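Local structure of RavA (Legionella pneumophila str. Paris, 6WO6) at residues 147-151 with 171-175; 166-170 with 199-203; 218-223 with 287-293; 234-238 with 251-255. The protein is of uncertain molecular function but is a Legionella effector, probably delivered into host cells during infection. The protein carries 2 engineered substitutions. The contacts are given in a common frame with arbitrary orientation. Residues are numbered along the deposited sequence.

Contact 1 of 4, residues 147-151 with 171-175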
loop_
_atom_site.group_PDB
_atom_site.type_symbol
_atom_site.label_atom_id
_atom_site.label_comp_id
_atom_site.label_asym_id
_atom_site.label_seq_id
_atom_site.Cartn_x
_atom_site.Cartn_y
_atom_site.Cartn_z
ATOM N N ARG A 147 5.035 -0.313 -13.671
ATOM C CA ARG A 147 5.059 0.503 -12.459
ATOM C C ARG A 147 5.634 1.889 -12.725
ATOM O O ARG A 147 5.059 2.902 -12.312
ATOM C CB ARG A 147 5.857 -0.220 -11.373
ATOM C CG ARG A 147 5.680 0.340 -9.976
ATOM C CD ARG A 147 6.245 -0.621 -8.943
ATOM N NE ARG A 147 5.500 -1.876 -8.899
ATOM C CZ ARG A 147 5.938 -2.985 -8.310
ATOM N NH1 ARG A 147 7.124 -3.000 -7.720
ATOM N NH2 ARG A 147 5.191 -4.081 -8.316
ATOM N N SER A 148 6.768 1.957 -13.424
ATOM C CA SER A 148 7.392 3.245 -13.697
ATOM C C SER A 148 6.704 4.006 -14.822
ATOM O O SER A 148 6.885 5.225 -14.926
ATOM C CB SER A 148 8.873 3.057 -14.031
ATOM O OG SER A 148 9.039 2.209 -15.152
ATOM N N ARG A 149 5.920 3.330 -15.663
ATOM C CA ARG A 149 5.215 4.051 -16.717
ATOM C C ARG A 149 3.990 4.765 -16.157
ATOM O O ARG A 149 3.807 5.967 -16.388
ATOM C CB ARG A 149 4.824 3.094 -17.846
ATOM C CG ARG A 149 4.057 3.757 -18.982
ATOM C CD ARG A 149 4.575 3.336 -20.349
ATOM N NE ARG A 149 5.589 4.258 -20.856
ATOM C CZ ARG A 149 5.313 5.411 -21.460
ATOM N NH1 ARG A 149 6.296 6.190 -21.891
ATOM N NH2 ARG A 149 4.052 5.790 -21.631
ATOM N N VAL A 150 3.148 4.030 -15.414
ATOM C CA VAL A 150 2.041 4.633 -14.669
ATOM C C VAL A 150 2.517 5.903 -13.984
ATOM O O VAL A 150 2.029 7.004 -14.264
ATOM C CB VAL A 150 1.464 3.636 -13.645
ATOM C CG1 VAL A 150 0.463 4.321 -12.724
ATOM C CG2 VAL A 150 0.813 2.455 -14.338
ATOM N N SER A 151 3.512 5.755 -13.103
ATOM C CA SER A 151 4.070 6.889 -12.373
ATOM C C SER A 151 4.387 8.050 -13.308
ATOM O O SER A 151 3.982 9.192 -13.054
ATOM C CB SER A 151 5.324 6.450 -11.610
ATOM O OG SER A 151 5.703 7.417 -10.645
ATOM N N PHE A 171 4.509 3.061 -4.541
ATOM C CA PHE A 171 5.242 2.186 -5.451
ATOM C C PHE A 171 6.565 1.740 -4.842
ATOM O O PHE A 171 6.949 0.570 -4.963
ATOM C CB PHE A 171 5.480 2.893 -6.786
ATOM C CG PHE A 171 4.323 2.801 -7.738
ATOM C CD1 PHE A 171 3.392 1.784 -7.618
ATOM C CD2 PHE A 171 4.171 3.728 -8.756
ATOM C CE1 PHE A 171 2.326 1.693 -8.498
ATOM C CE2 PHE A 171 3.107 3.644 -9.638
ATOM C CZ PHE A 171 2.183 2.626 -9.508
ATOM N N ALA A 172 7.279 2.661 -4.183
ATOM C CA ALA A 172 8.543 2.297 -3.548
ATOM C C ALA A 172 8.334 1.258 -2.453
ATOM O O ALA A 172 9.099 0.288 -2.348
ATOM C CB ALA A 172 9.222 3.543 -2.978
ATOM N N VAL A 173 7.309 1.449 -1.621
ATOM C CA VAL A 173 7.058 0.501 -0.538
ATOM C C VAL A 173 6.715 -0.876 -1.099
ATOM O O VAL A 173 7.206 -1.901 -0.606
ATOM C CB VAL A 173 5.957 1.032 0.398
ATOM C CG1 VAL A 173 5.464 -0.072 1.321
ATOM C CG2 VAL A 173 6.488 2.196 1.213
ATOM N N ARG A 174 5.888 -0.924 -2.147
ATOM C CA ARG A 174 5.554 -2.209 -2.761
ATOM C C ARG A 174 6.795 -2.884 -3.339
ATOM O O ARG A 174 7.017 -4.088 -3.141
ATOM C CB ARG A 174 4.495 -2.012 -3.844
ATOM C CG ARG A 174 4.113 -3.285 -4.583
ATOM C CD ARG A 174 3.036 -4.062 -3.844
ATOM N NE ARG A 174 2.921 -5.433 -4.334
ATOM C CZ ARG A 174 2.222 -5.794 -5.407
ATOM N NH1 ARG A 174 2.178 -7.068 -5.772
ATOM N NH2 ARG A 174 1.569 -4.885 -6.117
ATOM N N ARG A 175 7.619 -2.117 -4.060
ATOM C CA ARG A 175 8.827 -2.672 -4.662
ATOM C C ARG A 175 9.763 -3.245 -3.604
ATOM O O ARG A 175 10.340 -4.324 -3.790
ATOM C CB ARG A 175 9.539 -1.595 -5.481
ATOM C CG ARG A 175 10.887 -2.011 -6.041
ATOM C CD ARG A 175 11.674 -0.803 -6.526
ATOM N NE ARG A 175 11.880 0.173 -5.458
ATOM C CZ ARG A 175 12.642 1.258 -5.568
ATOM N NH1 ARG A 175 12.770 2.088 -4.541
ATOM N NH2 ARG A 175 13.283 1.511 -6.702
#

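Contact 2 of 4, residues 166-170 with 199-203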
loop_
_atom_site.group_PDB
_atom_site.type_symbol
_atom_site.label_atom_id
_atom_site.label_comp_id
_atom_site.label_asym_id
_atom_site.label_seq_id
_atom_site.Cartn_x
_atom_site.Cartn_y
_atom_site.Cartn_z
ATOM N N LYS A 166 2.662 10.794 -3.409
ATOM C CA LYS A 166 2.130 9.636 -2.695
ATOM C C LYS A 166 2.190 8.378 -3.555
ATOM O O LYS A 166 2.463 7.284 -3.045
ATOM C CB LYS A 166 0.695 9.906 -2.240
ATOM C CG LYS A 166 0.558 11.017 -1.207
ATOM C CD LYS A 166 1.272 10.681 0.090
ATOM C CE LYS A 166 1.205 11.849 1.058
ATOM N NZ LYS A 166 2.082 11.645 2.241
ATOM N N VAL A 167 1.936 8.512 -4.859
ATOM C CA VAL A 167 2.018 7.351 -5.743
ATOM C C VAL A 167 3.450 6.834 -5.809
ATOM O O VAL A 167 3.691 5.620 -5.762
ATOM C CB VAL A 167 1.467 7.697 -7.139
ATOM C CG1 VAL A 167 1.892 6.651 -8.157
ATOM C CG2 VAL A 167 -0.044 7.792 -7.087
ATOM N N GLY A 168 4.421 7.745 -5.917
ATOM C CA GLY A 168 5.812 7.326 -5.858
ATOM C C GLY A 168 6.140 6.587 -4.571
ATOM O O GLY A 168 6.807 5.546 -4.592
ATOM N N HIS A 169 5.654 7.104 -3.439
ATOM C CA HIS A 169 5.940 6.479 -2.150
ATOM C C HIS A 169 5.354 5.071 -2.067
ATOM O O HIS A 169 6.028 4.124 -1.633
ATOM C CB HIS A 169 5.398 7.356 -1.023
ATOM C CG HIS A 169 6.120 8.657 -0.869
ATOM N ND1 HIS A 169 5.604 9.711 -0.146
ATOM C CD2 HIS A 169 7.321 9.072 -1.336
ATOM C CE1 HIS A 169 6.455 10.722 -0.179
ATOM N NE2 HIS A 169 7.505 10.360 -0.893
ATOM N N ALA A 170 4.089 4.917 -2.468
ATOM C CA ALA A 170 3.448 3.606 -2.406
ATOM C C ALA A 170 4.128 2.613 -3.339
ATOM O O ALA A 170 4.313 1.442 -2.980
ATOM C CB ALA A 170 1.961 3.726 -2.740
ATOM N N SER A 199 6.242 6.370 5.074
ATOM C CA SER A 199 5.691 5.698 3.899
ATOM C C SER A 199 5.175 4.310 4.257
ATOM O O SER A 199 4.133 3.881 3.746
ATOM C CB SER A 199 6.739 5.606 2.790
ATOM O OG SER A 199 6.920 6.854 2.147
ATOM N N CYS A 200 5.891 3.593 5.131
ATOM C CA CYS A 200 5.422 2.285 5.580
ATOM C C CYS A 200 4.111 2.405 6.347
ATOM O O CYS A 200 3.197 1.593 6.160
ATOM C CB CYS A 200 6.482 1.605 6.448
ATOM S SG CYS A 200 8.011 1.142 5.585
ATOM N N ILE A 201 3.993 3.417 7.206
ATOM C CA ILE A 201 2.787 3.567 8.015
ATOM C C ILE A 201 1.610 4.019 7.154
ATOM O O ILE A 201 0.499 3.487 7.267
ATOM C CB ILE A 201 3.046 4.535 9.183
ATOM C CG1 ILE A 201 4.050 3.921 10.162
ATOM C CG2 ILE A 201 1.745 4.887 9.892
ATOM C CD1 ILE A 201 4.452 4.840 11.288
ATOM N N GLU A 202 1.839 5.004 6.277
ATOM C CA GLU A 202 0.764 5.529 5.439
ATOM C C GLU A 202 0.166 4.455 4.539
ATOM O O GLU A 202 -1.033 4.495 4.242
ATOM C CB GLU A 202 1.276 6.694 4.589
ATOM C CG GLU A 202 0.994 8.070 5.172
ATOM C CD GLU A 202 1.493 9.198 4.282
ATOM O OE1 GLU A 202 2.151 8.903 3.261
ATOM O OE2 GLU A 202 1.230 10.377 4.604
ATOM N N PHE A 203 0.976 3.494 4.102
ATOM C CA PHE A 203 0.542 2.448 3.183
ATOM C C PHE A 203 0.687 1.068 3.811
ATOM O O PHE A 203 1.109 0.112 3.158
ATOM C CB PHE A 203 1.320 2.523 1.872
ATOM C CG PHE A 203 1.163 3.830 1.145
ATOM C CD1 PHE A 203 0.013 4.102 0.417
ATOM C CD2 PHE A 203 2.168 4.785 1.183
ATOM C CE1 PHE A 203 -0.131 5.308 -0.255
ATOM C CE2 PHE A 203 2.030 5.989 0.514
ATOM C CZ PHE A 203 0.879 6.252 -0.205
HETATM O O HOH W 1 4.526 8.867 2.477
#

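Contact 3 of 4, residues 218-223 with 287-293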
loop_
_atom_site.group_PDB
_atom_site.type_symbol
_atom_site.label_atom_id
_atom_site.label_comp_id
_atom_site.label_asym_id
_atom_site.label_seq_id
_atom_site.Cartn_x
_atom_site.Cartn_y
_atom_site.Cartn_z
ATOM N N ALA A 218 10.815 -14.143 9.398
ATOM C CA ALA A 218 11.466 -14.048 10.698
ATOM C C ALA A 218 12.705 -14.928 10.759
ATOM O O ALA A 218 13.726 -14.533 11.333
ATOM C CB ALA A 218 10.484 -14.423 11.807
ATOM N N GLY A 219 12.635 -16.123 10.167
ATOM C CA GLY A 219 13.810 -16.979 10.123
ATOM C C GLY A 219 14.949 -16.350 9.344
ATOM O O GLY A 219 16.096 -16.321 9.805
ATOM N N LYS A 220 14.644 -15.823 8.152
ATOM C CA LYS A 220 15.680 -15.174 7.352
ATOM C C LYS A 220 16.222 -13.924 8.038
ATOM O O LYS A 220 17.417 -13.629 7.928
ATOM C CB LYS A 220 15.147 -14.832 5.961
ATOM C CG LYS A 220 14.721 -16.044 5.145
ATOM C CD LYS A 220 14.693 -15.725 3.659
ATOM C CE LYS A 220 14.074 -16.854 2.853
ATOM N NZ LYS A 220 12.602 -16.945 3.071
ATOM N N LEU A 221 15.372 -13.190 8.759
ATOM C CA LEU A 221 15.845 -12.030 9.506
ATOM C C LEU A 221 16.808 -12.450 10.608
ATOM O O LEU A 221 17.913 -11.910 10.721
ATOM C CB LEU A 221 14.662 -11.260 10.093
ATOM C CG LEU A 221 13.923 -10.314 9.149
ATOM C CD1 LEU A 221 12.718 -9.696 9.842
ATOM C CD2 LEU A 221 14.867 -9.237 8.647
ATOM N N ALA A 222 16.402 -13.421 11.430
ATOM C CA ALA A 222 17.279 -13.905 12.492
ATOM C C ALA A 222 18.590 -14.439 11.933
ATOM O O ALA A 222 19.633 -14.329 12.589
ATOM C CB ALA A 222 16.572 -14.987 13.309
ATOM N N LEU A 223 18.564 -15.004 10.725
ATOM C CA LEU A 223 19.781 -15.579 10.162
ATOM C C LEU A 223 20.718 -14.509 9.599
ATOM O O LEU A 223 21.926 -14.542 9.860
ATOM C CB LEU A 223 19.423 -16.602 9.082
ATOM C CG LEU A 223 20.604 -17.305 8.409
ATOM C CD1 LEU A 223 21.464 -18.019 9.440
ATOM C CD2 LEU A 223 20.115 -18.277 7.345
ATOM N N PHE A 287 11.928 -22.305 12.841
ATOM C CA PHE A 287 13.091 -21.521 12.441
ATOM C C PHE A 287 14.283 -22.427 12.165
ATOM O O PHE A 287 15.425 -22.110 12.514
ATOM C CB PHE A 287 13.429 -20.482 13.507
ATOM C CG PHE A 287 12.310 -19.520 13.784
ATOM C CD1 PHE A 287 11.629 -18.911 12.741
ATOM C CD2 PHE A 287 11.928 -19.235 15.084
ATOM C CE1 PHE A 287 10.592 -18.024 12.992
ATOM C CE2 PHE A 287 10.893 -18.350 15.342
ATOM C CZ PHE A 287 10.224 -17.745 14.296
ATOM N N ALA A 288 14.027 -23.566 11.514
ATOM C CA ALA A 288 15.071 -24.564 11.299
ATOM C C ALA A 288 16.223 -24.017 10.465
ATOM O O ALA A 288 17.364 -24.476 10.609
ATOM C CB ALA A 288 14.474 -25.804 10.635
ATOM N N ILE A 289 15.950 -23.029 9.607
ATOM C CA ILE A 289 16.976 -22.450 8.745
ATOM C C ILE A 289 18.161 -21.928 9.549
ATOM O O ILE A 289 19.269 -21.811 9.016
ATOM C CB ILE A 289 16.358 -21.331 7.877
ATOM C CG1 ILE A 289 17.307 -20.929 6.745
ATOM C CG2 ILE A 289 16.004 -20.124 8.731
ATOM C CD1 ILE A 289 16.761 -19.834 5.861
ATOM N N LEU A 290 17.957 -21.636 10.834
ATOM C CA LEU A 290 19.042 -21.116 11.658
ATOM C C LEU A 290 20.128 -22.154 11.912
ATOM O O LEU A 290 21.291 -21.786 12.109
ATOM C CB LEU A 290 18.487 -20.613 12.991
ATOM C CG LEU A 290 17.835 -19.235 13.000
ATOM C CD1 LEU A 290 17.172 -18.968 14.337
ATOM C CD2 LEU A 290 18.883 -18.184 12.706
ATOM N N PHE A 291 19.784 -23.444 11.903
ATOM C CA PHE A 291 20.666 -24.433 12.523
ATOM C C PHE A 291 21.874 -24.855 11.681
ATOM O O PHE A 291 22.985 -24.906 12.225
ATOM C CB PHE A 291 19.855 -25.662 12.937
ATOM C CG PHE A 291 19.040 -25.444 14.176
ATOM C CD1 PHE A 291 17.810 -24.809 14.110
ATOM C CD2 PHE A 291 19.515 -25.848 15.408
ATOM C CE1 PHE A 291 17.061 -24.599 15.251
ATOM C CE2 PHE A 291 18.773 -25.639 16.556
ATOM C CZ PHE A 291 17.545 -25.016 16.479
ATOM N N PRO A 292 21.728 -25.180 10.387
ATOM C CA PRO A 292 22.919 -25.611 9.627
ATOM C C PRO A 292 24.050 -24.595 9.626
ATOM O O PRO A 292 25.219 -24.983 9.733
ATOM C CB PRO A 292 22.363 -25.845 8.217
ATOM C CG PRO A 292 20.934 -26.177 8.435
ATOM C CD PRO A 292 20.502 -25.299 9.574
ATOM N N GLU A 293 23.741 -23.301 9.517
ATOM C CA GLU A 293 24.787 -22.282 9.528
ATOM C C GLU A 293 25.442 -22.179 10.901
ATOM O O GLU A 293 26.666 -22.289 11.030
ATOM C CB GLU A 293 24.210 -20.928 9.114
ATOM C CG GLU A 293 24.726 -20.405 7.784
ATOM C CD GLU A 293 23.796 -20.728 6.631
ATOM O OE1 GLU A 293 24.072 -20.277 5.499
ATOM O OE2 GLU A 293 22.784 -21.429 6.856
#

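Contact 4 of 4, residues 234-238 with 251-255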
loop_
_atom_site.group_PDB
_atom_site.type_symbol
_atom_site.label_atom_id
_atom_site.label_comp_id
_atom_site.label_asym_id
_atom_site.label_seq_id
_atom_site.Cartn_x
_atom_site.Cartn_y
_atom_site.Cartn_z
ATOM N N VAL A 234 13.536 -4.359 14.898
ATOM C CA VAL A 234 12.392 -4.595 15.775
ATOM C C VAL A 234 11.622 -3.299 16.021
ATOM O O VAL A 234 10.383 -3.285 16.003
ATOM C CB VAL A 234 12.854 -5.245 17.091
ATOM C CG1 VAL A 234 11.693 -5.396 18.055
ATOM C CG2 VAL A 234 13.478 -6.600 16.809
ATOM N N MET A 235 12.338 -2.194 16.252
ATOM C CA MET A 235 11.668 -0.919 16.487
ATOM C C MET A 235 10.887 -0.478 15.259
ATOM O O MET A 235 9.769 0.030 15.380
ATOM C CB MET A 235 12.680 0.156 16.890
ATOM C CG MET A 235 13.376 -0.104 18.212
ATOM S SD MET A 235 12.230 -0.318 19.591
ATOM C CE MET A 235 12.056 1.370 20.154
ATOM N N LYS A 236 11.444 -0.687 14.064
ATOM C CA LYS A 236 10.722 -0.306 12.852
ATOM C C LYS A 236 9.470 -1.157 12.656
ATOM O O LYS A 236 8.401 -0.630 12.303
ATOM C CB LYS A 236 11.650 -0.403 11.642
ATOM C CG LYS A 236 12.613 0.774 11.559
ATOM C CD LYS A 236 13.755 0.538 10.591
ATOM C CE LYS A 236 14.692 1.736 10.579
ATOM N NZ LYS A 236 15.893 1.498 9.737
ATOM N N ILE A 237 9.571 -2.468 12.893
ATOM C CA ILE A 237 8.393 -3.328 12.787
ATOM C C ILE A 237 7.317 -2.873 13.766
ATOM O O ILE A 237 6.152 -2.693 13.394
ATOM C CB ILE A 237 8.773 -4.802 13.009
ATOM C CG1 ILE A 237 9.709 -5.279 11.897
ATOM C CG2 ILE A 237 7.524 -5.667 13.060
ATOM C CD1 ILE A 237 10.366 -6.608 12.186
ATOM N N LYS A 238 7.694 -2.658 15.031
ATOM C CA LYS A 238 6.736 -2.125 15.995
ATOM C C LYS A 238 6.255 -0.733 15.609
ATOM O O LYS A 238 5.212 -0.287 16.098
ATOM C CB LYS A 238 7.345 -2.109 17.400
ATOM C CG LYS A 238 7.087 -3.386 18.191
ATOM C CD LYS A 238 8.383 -4.060 18.609
ATOM C CE LYS A 238 8.764 -3.720 20.045
ATOM N NZ LYS A 238 7.840 -4.345 21.037
ATOM N N VAL A 251 9.436 -12.361 14.746
ATOM C CA VAL A 251 10.791 -11.836 14.598
ATOM C C VAL A 251 11.505 -11.807 15.945
ATOM O O VAL A 251 12.673 -12.209 16.058
ATOM C CB VAL A 251 10.752 -10.443 13.939
ATOM C CG1 VAL A 251 12.082 -9.734 14.097
ATOM C CG2 VAL A 251 10.400 -10.569 12.469
ATOM N N GLN A 252 10.812 -11.347 16.992
ATOM C CA GLN A 252 11.444 -11.301 18.306
ATOM C C GLN A 252 11.748 -12.705 18.822
ATOM O O GLN A 252 12.820 -12.943 19.396
ATOM C CB GLN A 252 10.561 -10.523 19.282
ATOM C CG GLN A 252 10.384 -9.053 18.888
ATOM C CD GLN A 252 9.765 -8.206 19.984
ATOM O OE1 GLN A 252 10.462 -7.716 20.876
ATOM N NE2 GLN A 252 8.449 -8.023 19.921
ATOM N N SER A 253 10.841 -13.661 18.593
ATOM C CA SER A 253 11.103 -15.015 19.066
ATOM C C SER A 253 12.224 -15.684 18.276
ATOM O O SER A 253 12.980 -16.484 18.837
ATOM C CB SER A 253 9.828 -15.857 19.006
ATOM O OG SER A 253 9.770 -16.604 17.806
ATOM N N ALA A 254 12.366 -15.363 16.986
ATOM C CA ALA A 254 13.462 -15.931 16.207
ATOM C C ALA A 254 14.803 -15.365 16.656
ATOM O O ALA A 254 15.792 -16.103 16.764
ATOM C CB ALA A 254 13.241 -15.676 14.717
ATOM N N PHE A 255 14.859 -14.056 16.920
ATOM C CA PHE A 255 16.067 -13.489 17.511
ATOM C C PHE A 255 16.394 -14.162 18.841
ATOM O O PHE A 255 17.557 -14.497 19.112
ATOM C CB PHE A 255 15.906 -11.981 17.705
ATOM C CG PHE A 255 16.020 -11.186 16.436
ATOM C CD1 PHE A 255 16.876 -11.585 15.421
ATOM C CD2 PHE A 255 15.269 -10.031 16.258
ATOM C CE1 PHE A 255 16.981 -10.844 14.250
ATOM C CE2 PHE A 255 15.372 -9.291 15.091
ATOM C CZ PHE A 255 16.228 -9.699 14.088
#

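Contact 1 of 4, residues 147-151 with 171-175
Arg147 dominates this meeting of two antiparallel helices, whose segment axes run at 173° and come no closer than 11.9 Å. Chi1 and chi2, both t, send its aliphatic stem straight out across the Phe171 ring. Arg147 CG lies 3.6 Å from the Phe171 ring centroid and 16° off the normal, a CH-pi contact over the face. An m chi3 then bends the chain so that the guanidinium reaches the next turn of 171-175, with Arg147 NH1 3.5 Å from Arg175 CA and Arg147 NH2 4.0 Å from Arg174 CG. Phe171, an m rotamer, slides its ring beneath the first turn of helix 147-157: CE2 comes within 3.4 Å of Arg147 O, while Val150 CG1 packs 4.0 Å from Phe171 CZ at the ring edge and Ser151 borders the same edge. Two positive charges converge, Arg147 NH2 lying 4.3 Å from Arg174 NH2. The latter atom is hydrogen-bonded to Ala139 O, and Glu178 offsets the charge through a salt bridge to Arg174 and a weak, long ion pair with Arg147. Since helices 147-157 and 162-181 follow one another directly, this is the packing of an antiparallel alpha-helical hairpin, here within a tandem helical-repeat fold.

Contact 2 of 4, residues 166-170 with 199-203
Lys166 opens the segment with a salt bridge. Its CB starts sideways, but two m torsions at chi1 and chi2 swing the amine round until NZ is 2.8 Å from Glu202 OE2, with a second, weak bond from Lys166 NZ to Glu202 OE1 at 2.9 Å. At the backbone, Lys166 O approaches Phe203 CZ to 3.4 Å. One turn on, His169 CB packs 3.6 Å from Ser199 OG and 3.9 Å from Phe203 CE2. The imidazole itself leads away to a water, which accepts a weak bond from His169 ND1 (3.0 Å), donates to Glu202 OE1 (2.5 Å) and lies 3.1 Å from Ser199 OG, joining the three side chains at the more open side of the contact. In this all-alpha, repeat-built fold, short helix 197-202 packs against long helix 162-181, and the first residue beyond its C-terminal end, Phe203, drives its ring inward, where Val132 and Ala135 of helix 131-141 also touch it. Ala170, on the buried side, completes the seat: its CB sits 3.6 Å from the Phe203 ring centroid, 10° off the normal, a CH-pi contact in which the small methyl group lets the aromatic face settle close to the helix.

Contact 3 of 4, residues 218-223 with 287-293
Apolar packing holds this junction; no hydrogen bond crosses it. The aliphatic contacts gather round Leu223 and Leu290. The CA-to-CB bond of Leu290 points sideways, yet its CD2 turns in to rest on the last turn of helix 214-224, 3.8 Å from Leu223 CA and 4.0 Å from Ala222 CB. Leu223 in turn lies along the opposing segment, its CD2 3.9 Å from Ile289 CG1 and its CD1 4.0 Å from Glu293 CB. Aromatic contacts lie one turn earlier, where the Phe287 ring meets small residues: CE1 is 3.8 Å from Ala218 CB, and CD1 is 3.9 Å from Gly219 CA. Backbone proximity follows from that glycine. Gly219 and Phe287 have CA atoms just 5.1 Å apart, and a CB at Gly219 would come within a tight 3.2 Å of Ile289 CG2. Segment 287-293 keeps its shape by local bonds: Phe287 leaves the preceding helix and begins a type I beta turn, closed by Leu290 N to Phe287 O at 3.1 Å. Around the contact, Phe287 also touches Ser253 and Ala254 of helix 246-265, while Arg258 makes weak hydrogen bonds to the carbonyls of Ala222 and Leu223. An aromatic residue at a helix end, wedged between two other helices, is a recurring joint of this tandem helical repeat; Phe203 occupies the matching place one repeat earlier.

Contact 4 of 4, residues 234-238 with 251-255
Val234 is the bump of this interface. Its side chain enters a hollow bordered by Val251, Gln252 and Phe255: Val234 CG2 lies 3.7 Å from Phe255 CE2, at the ring edge, and 4.4 Å from Val251 CG1, while Val234 CG1 meets Gln252 OE1 at 3.9 Å. One turn on, Ile237 packs against the flank of Val251, CD1 of Ile237 standing 4.0 Å from Val251 CG2; Leu247 and Ala248 also touch Ile237. Val251 is thus touched by both Val234 and Ile237. Toward the open side the fit loosens: Lys238 NZ and Gln252 NE2 are 3.9 Å apart without a hydrogen bond, and the lysine has a weak, long ion pair with Glu243. Only 222 Å² is buried, in keeping with segment axes 11.8 Å apart at their closest. Helices 230-240 and 246-265 are consecutive and run at 163°, with a signed crossing angle of -163°: an antiparallel alpha-helical hairpin, the counterpart within the second repeat of the one formed by helices 147-157 and 162-181.

Contacts 1 and 4 are counterparts, antiparallel hairpins of consecutive helices in which a valine meets a phenylalanine edge (Val150 and Phe171, Val234 and Phe255), each of these residues of contact 1 lying 84 positions before its counterpart in contact 4. Phe203 of contact 2 and Phe287 of contact 3, each ending a short helix, are separated by the same interval. An arginine stem covers the ring in contact 1, whereas contact 4 is mainly aliphatic; contact 2 adds a salt bridge and water, contact 3 stays apolar. All four are partly buried. Contacts 1 and 2, sharing helix 162-181, centre about 11 and 6 Å from the chain's centre; contacts 3 and 4, touching through Phe287 and Ser253, about 28 and 21 Å.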